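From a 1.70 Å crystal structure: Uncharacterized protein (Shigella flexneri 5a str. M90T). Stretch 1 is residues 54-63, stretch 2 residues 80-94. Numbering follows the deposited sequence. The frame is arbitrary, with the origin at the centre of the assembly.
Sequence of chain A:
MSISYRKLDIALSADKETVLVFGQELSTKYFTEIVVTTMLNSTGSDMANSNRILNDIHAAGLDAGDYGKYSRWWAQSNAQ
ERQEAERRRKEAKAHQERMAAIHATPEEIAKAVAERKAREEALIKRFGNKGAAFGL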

# COMPACT_ATOMS: atom_id res chain seq x y z
N LEU A 54 1.48 5.02 -15.25
CA LEU A 54 0.17 5.00 -15.90
C LEU A 54 0.19 4.18 -17.18
O LEU A 54 -0.83 3.59 -17.55
CB LEU A 54 -0.33 6.42 -16.14
CG LEU A 54 -0.77 7.09 -14.82
CD1 LEU A 54 -1.11 8.55 -15.01
CD2 LEU A 54 -1.98 6.34 -14.23
N ASN A 55 1.33 4.11 -17.87
CA ASN A 55 1.41 3.18 -18.99
C ASN A 55 1.24 1.74 -18.51
O ASN A 55 0.57 0.94 -19.16
CB ASN A 55 2.71 3.37 -19.76
CG ASN A 55 2.64 4.52 -20.76
OD1 ASN A 55 1.59 4.79 -21.36
ND2 ASN A 55 3.77 5.19 -20.97
N ASP A 56 1.82 1.39 -17.36
CA ASP A 56 1.62 0.03 -16.85
C ASP A 56 0.18 -0.20 -16.37
O ASP A 56 -0.36 -1.32 -16.51
CB ASP A 56 2.62 -0.25 -15.73
CG ASP A 56 4.04 -0.35 -16.26
OD1 ASP A 56 4.21 -0.54 -17.50
OD2 ASP A 56 4.97 -0.22 -15.45
N ILE A 57 -0.44 0.83 -15.80
CA ILE A 57 -1.85 0.74 -15.42
C ILE A 57 -2.71 0.48 -16.65
O ILE A 57 -3.56 -0.42 -16.66
CB ILE A 57 -2.27 2.02 -14.67
CG1 ILE A 57 -1.52 2.14 -13.34
CG2 ILE A 57 -3.78 2.08 -14.48
CD1 ILE A 57 -1.66 0.92 -12.44
N HIS A 58 -2.49 1.26 -17.71
CA HIS A 58 -3.23 1.10 -18.96
C HIS A 58 -3.00 -0.28 -19.56
O HIS A 58 -3.95 -0.95 -19.98
CB HIS A 58 -2.80 2.20 -19.93
CG HIS A 58 -3.61 2.26 -21.19
ND1 HIS A 58 -4.90 2.74 -21.23
CD2 HIS A 58 -3.28 1.96 -22.47
CE1 HIS A 58 -5.34 2.71 -22.48
NE2 HIS A 58 -4.38 2.23 -23.25
N ALA A 59 -1.74 -0.72 -19.58
CA ALA A 59 -1.39 -2.01 -20.17
C ALA A 59 -2.07 -3.16 -19.44
O ALA A 59 -2.33 -4.21 -20.06
CB ALA A 59 0.12 -2.20 -20.15
N ALA A 60 -2.33 -3.01 -18.14
CA ALA A 60 -2.96 -4.08 -17.38
C ALA A 60 -4.48 -4.14 -17.57
O ALA A 60 -5.11 -5.04 -17.01
CB ALA A 60 -2.63 -3.91 -15.89
N GLY A 61 -5.07 -3.21 -18.31
CA GLY A 61 -6.51 -3.19 -18.45
C GLY A 61 -7.23 -2.33 -17.45
O GLY A 61 -8.47 -2.35 -17.41
N LEU A 62 -6.51 -1.55 -16.65
CA LEU A 62 -7.09 -0.66 -15.66
C LEU A 62 -7.25 0.74 -16.25
O LEU A 62 -6.74 1.05 -17.33
CB LEU A 62 -6.22 -0.63 -14.41
CG LEU A 62 -6.03 -2.01 -13.76
CD1 LEU A 62 -4.99 -1.94 -12.63
CD2 LEU A 62 -7.35 -2.52 -13.24
N ASP A 63 -7.95 1.60 -15.51
CA ASP A 63 -8.28 2.93 -16.03
C ASP A 63 -7.18 3.92 -15.66
O ASP A 63 -7.14 4.43 -14.54
CB ASP A 63 -9.63 3.39 -15.50
CG ASP A 63 -10.12 4.65 -16.17
OD1 ASP A 63 -9.34 5.30 -16.91
OD2 ASP A 63 -11.31 4.98 -15.96
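Stretch 2 80-94: QERQEAERRRKEAKA

Stretch 2 is helical throughout and runs roughly parallel to helix 54-59, their axes 25° apart and 8.0 Å at closest approach. The nearest CA pair is Ala59 CA and Arg89 CA, 4.1 Å apart. At the start, Glu81 OE1 reaches Asn55 ND2 through a water (2.9 and 3.0 Å), while Arg82 CA packs 3.5 Å from Asn55 OD1. Ala85 then points toward stretch 1: its CB lies 3.5 Å from Asn55 O, and its carbonyl O receives a CA-H...O contact from Ala59 CA at 3.6 Å. Glu86, chi1 t, swings its end back so that OE1 accepts a hydrogen bond from His58 NE2 at 2.6 Å. Two residues on, Arg88 NH1 forms a salt bridge with Asp56 OD1 at 3.3 Å, its guanidinium face over Ala59 CB. Arg89, extended through chi1 to chi3, lays its guanidinium flat on His58, and its NH1 donates to His58 O (3.0 Å) and Leu62 O (2.8 Å), tying down the chain where the helix ends; its CA completes the backbone exchange, 3.4 Å from Ala59 O. Ala92 CB sits 3.8 Å from that same Ala59 O. Finally, Lys93 NZ comes 3.1 Å from CA of Gly61, whose positive phi closes a Schellman motif and where a CB would clash with that amine.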

# COMPACT_ATOMS: atom_id res chain seq x y z
N GLN A 80 4.27 7.21 -28.65
CA GLN A 80 4.74 5.86 -28.95
C GLN A 80 4.78 4.98 -27.70
O GLN A 80 4.42 3.79 -27.76
CB GLN A 80 6.12 5.88 -29.61
CG GLN A 80 6.48 4.53 -30.21
CD GLN A 80 5.31 3.89 -30.95
OE1 GLN A 80 4.76 4.47 -31.89
NE2 GLN A 80 4.91 2.69 -30.51
N GLU A 81 5.23 5.52 -26.57
CA GLU A 81 5.19 4.71 -25.35
C GLU A 81 3.75 4.42 -24.95
O GLU A 81 3.44 3.29 -24.54
CB GLU A 81 5.94 5.40 -24.21
CG GLU A 81 7.31 4.79 -23.94
CD GLU A 81 7.23 3.32 -23.52
OE1 GLU A 81 6.17 2.90 -23.00
OE2 GLU A 81 8.22 2.59 -23.72
N ARG A 82 2.86 5.41 -25.10
CA ARG A 82 1.44 5.14 -24.85
C ARG A 82 0.93 4.05 -25.77
O ARG A 82 0.10 3.23 -25.38
CB ARG A 82 0.59 6.40 -25.01
CG ARG A 82 0.51 7.31 -23.81
CD ARG A 82 -0.58 8.36 -23.98
NE ARG A 82 -0.19 9.45 -24.88
CZ ARG A 82 -0.75 9.69 -26.06
NH1 ARG A 82 -1.75 8.93 -26.49
NH2 ARG A 82 -0.33 10.70 -26.81
N GLN A 83 1.40 4.04 -27.02
CA GLN A 83 0.92 3.04 -27.97
C GLN A 83 1.42 1.65 -27.62
O GLN A 83 0.70 0.66 -27.80
CB GLN A 83 1.32 3.43 -29.39
CG GLN A 83 0.94 2.41 -30.45
CD GLN A 83 -0.55 2.11 -30.50
OE1 GLN A 83 -1.38 2.91 -30.08
NE2 GLN A 83 -0.90 0.94 -31.03
N GLU A 84 2.66 1.54 -27.13
CA GLU A 84 3.14 0.25 -26.66
C GLU A 84 2.28 -0.24 -25.50
O GLU A 84 1.93 -1.43 -25.42
CB GLU A 84 4.61 0.35 -26.25
CG GLU A 84 5.55 0.54 -27.44
CD GLU A 84 5.42 -0.55 -28.48
OE1 GLU A 84 5.40 -1.74 -28.10
OE2 GLU A 84 5.32 -0.22 -29.68
N ALA A 85 1.90 0.68 -24.60
CA ALA A 85 0.96 0.32 -23.54
C ALA A 85 -0.37 -0.15 -24.11
O ALA A 85 -0.97 -1.10 -23.60
CB ALA A 85 0.76 1.50 -22.60
N GLU A 86 -0.86 0.52 -25.16
CA GLU A 86 -2.13 0.13 -25.76
C GLU A 86 -2.06 -1.26 -26.39
O GLU A 86 -3.00 -2.05 -26.27
CB GLU A 86 -2.56 1.17 -26.80
CG GLU A 86 -3.83 0.82 -27.56
CD GLU A 86 -5.11 0.91 -26.73
OE1 GLU A 86 -5.11 1.57 -25.67
OE2 GLU A 86 -6.13 0.31 -27.14
N ARG A 87 -0.94 -1.59 -27.04
CA ARG A 87 -0.77 -2.94 -27.57
C ARG A 87 -0.85 -3.98 -26.47
O ARG A 87 -1.53 -5.01 -26.60
CB ARG A 87 0.57 -3.05 -28.29
CG ARG A 87 0.56 -2.42 -29.67
CD ARG A 87 1.95 -2.38 -30.27
NE ARG A 87 2.50 -3.71 -30.53
CZ ARG A 87 2.37 -4.36 -31.69
NH1 ARG A 87 1.70 -3.81 -32.69
NH2 ARG A 87 2.92 -5.56 -31.84
N ARG A 88 -0.16 -3.72 -25.35
CA ARG A 88 -0.21 -4.64 -24.21
C ARG A 88 -1.64 -4.75 -23.66
O ARG A 88 -2.09 -5.84 -23.32
CB ARG A 88 0.78 -4.16 -23.14
CG ARG A 88 2.24 -4.19 -23.63
CD ARG A 88 3.26 -3.64 -22.63
NE ARG A 88 3.11 -4.10 -21.26
CZ ARG A 88 3.30 -3.33 -20.19
NH1 ARG A 88 3.64 -2.05 -20.33
NH2 ARG A 88 3.14 -3.84 -18.98
N ARG A 89 -2.36 -3.62 -23.62
CA ARG A 89 -3.74 -3.62 -23.15
C ARG A 89 -4.64 -4.47 -24.03
O ARG A 89 -5.46 -5.24 -23.53
CB ARG A 89 -4.27 -2.18 -23.09
CG ARG A 89 -5.69 -2.04 -22.54
CD ARG A 89 -6.13 -0.58 -22.63
NE ARG A 89 -7.48 -0.34 -22.13
CZ ARG A 89 -7.78 -0.09 -20.85
NH1 ARG A 89 -6.82 -0.05 -19.93
NH2 ARG A 89 -9.04 0.14 -20.50
N LYS A 90 -4.50 -4.35 -25.36
CA LYS A 90 -5.31 -5.17 -26.25
C LYS A 90 -5.00 -6.64 -26.07
O LYS A 90 -5.90 -7.49 -26.12
CB LYS A 90 -5.10 -4.74 -27.70
CG LYS A 90 -5.78 -3.42 -28.07
CD LYS A 90 -5.53 -3.07 -29.54
CE LYS A 90 -6.46 -1.97 -30.01
NZ LYS A 90 -5.92 -0.61 -29.75
N GLU A 91 -3.73 -6.98 -25.83
CA GLU A 91 -3.39 -8.37 -25.53
C GLU A 91 -4.05 -8.83 -24.24
O GLU A 91 -4.56 -9.96 -24.16
CB GLU A 91 -1.88 -8.54 -25.45
CG GLU A 91 -1.14 -8.32 -26.76
CD GLU A 91 0.36 -8.24 -26.58
OE1 GLU A 91 0.84 -8.39 -25.43
OE2 GLU A 91 1.08 -8.01 -27.58
N ALA A 92 -4.10 -7.95 -23.23
CA ALA A 92 -4.76 -8.29 -21.97
C ALA A 92 -6.26 -8.53 -22.19
O ALA A 92 -6.81 -9.50 -21.65
CB ALA A 92 -4.54 -7.17 -20.95
N LYS A 93 -6.92 -7.66 -22.95
CA LYS A 93 -8.34 -7.85 -23.22
C LYS A 93 -8.59 -9.15 -23.97
O LYS A 93 -9.58 -9.85 -23.70
CB LYS A 93 -8.92 -6.67 -24.01
CG LYS A 93 -8.65 -5.33 -23.38
CD LYS A 93 -9.19 -5.30 -21.98
CE LYS A 93 -8.40 -4.33 -21.17
NZ LYS A 93 -7.09 -4.94 -20.93
N ALA A 94 -7.71 -9.49 -24.92
CA ALA A 94 -7.86 -10.77 -25.62
C ALA A 94 -7.74 -11.93 -24.65
O ALA A 94 -8.50 -12.91 -24.74
CB ALA A 94 -6.82 -10.89 -26.74
O HOH W 1 6.18 3.53 -20.15
O HOH W 2 -7.43 -6.62 -19.08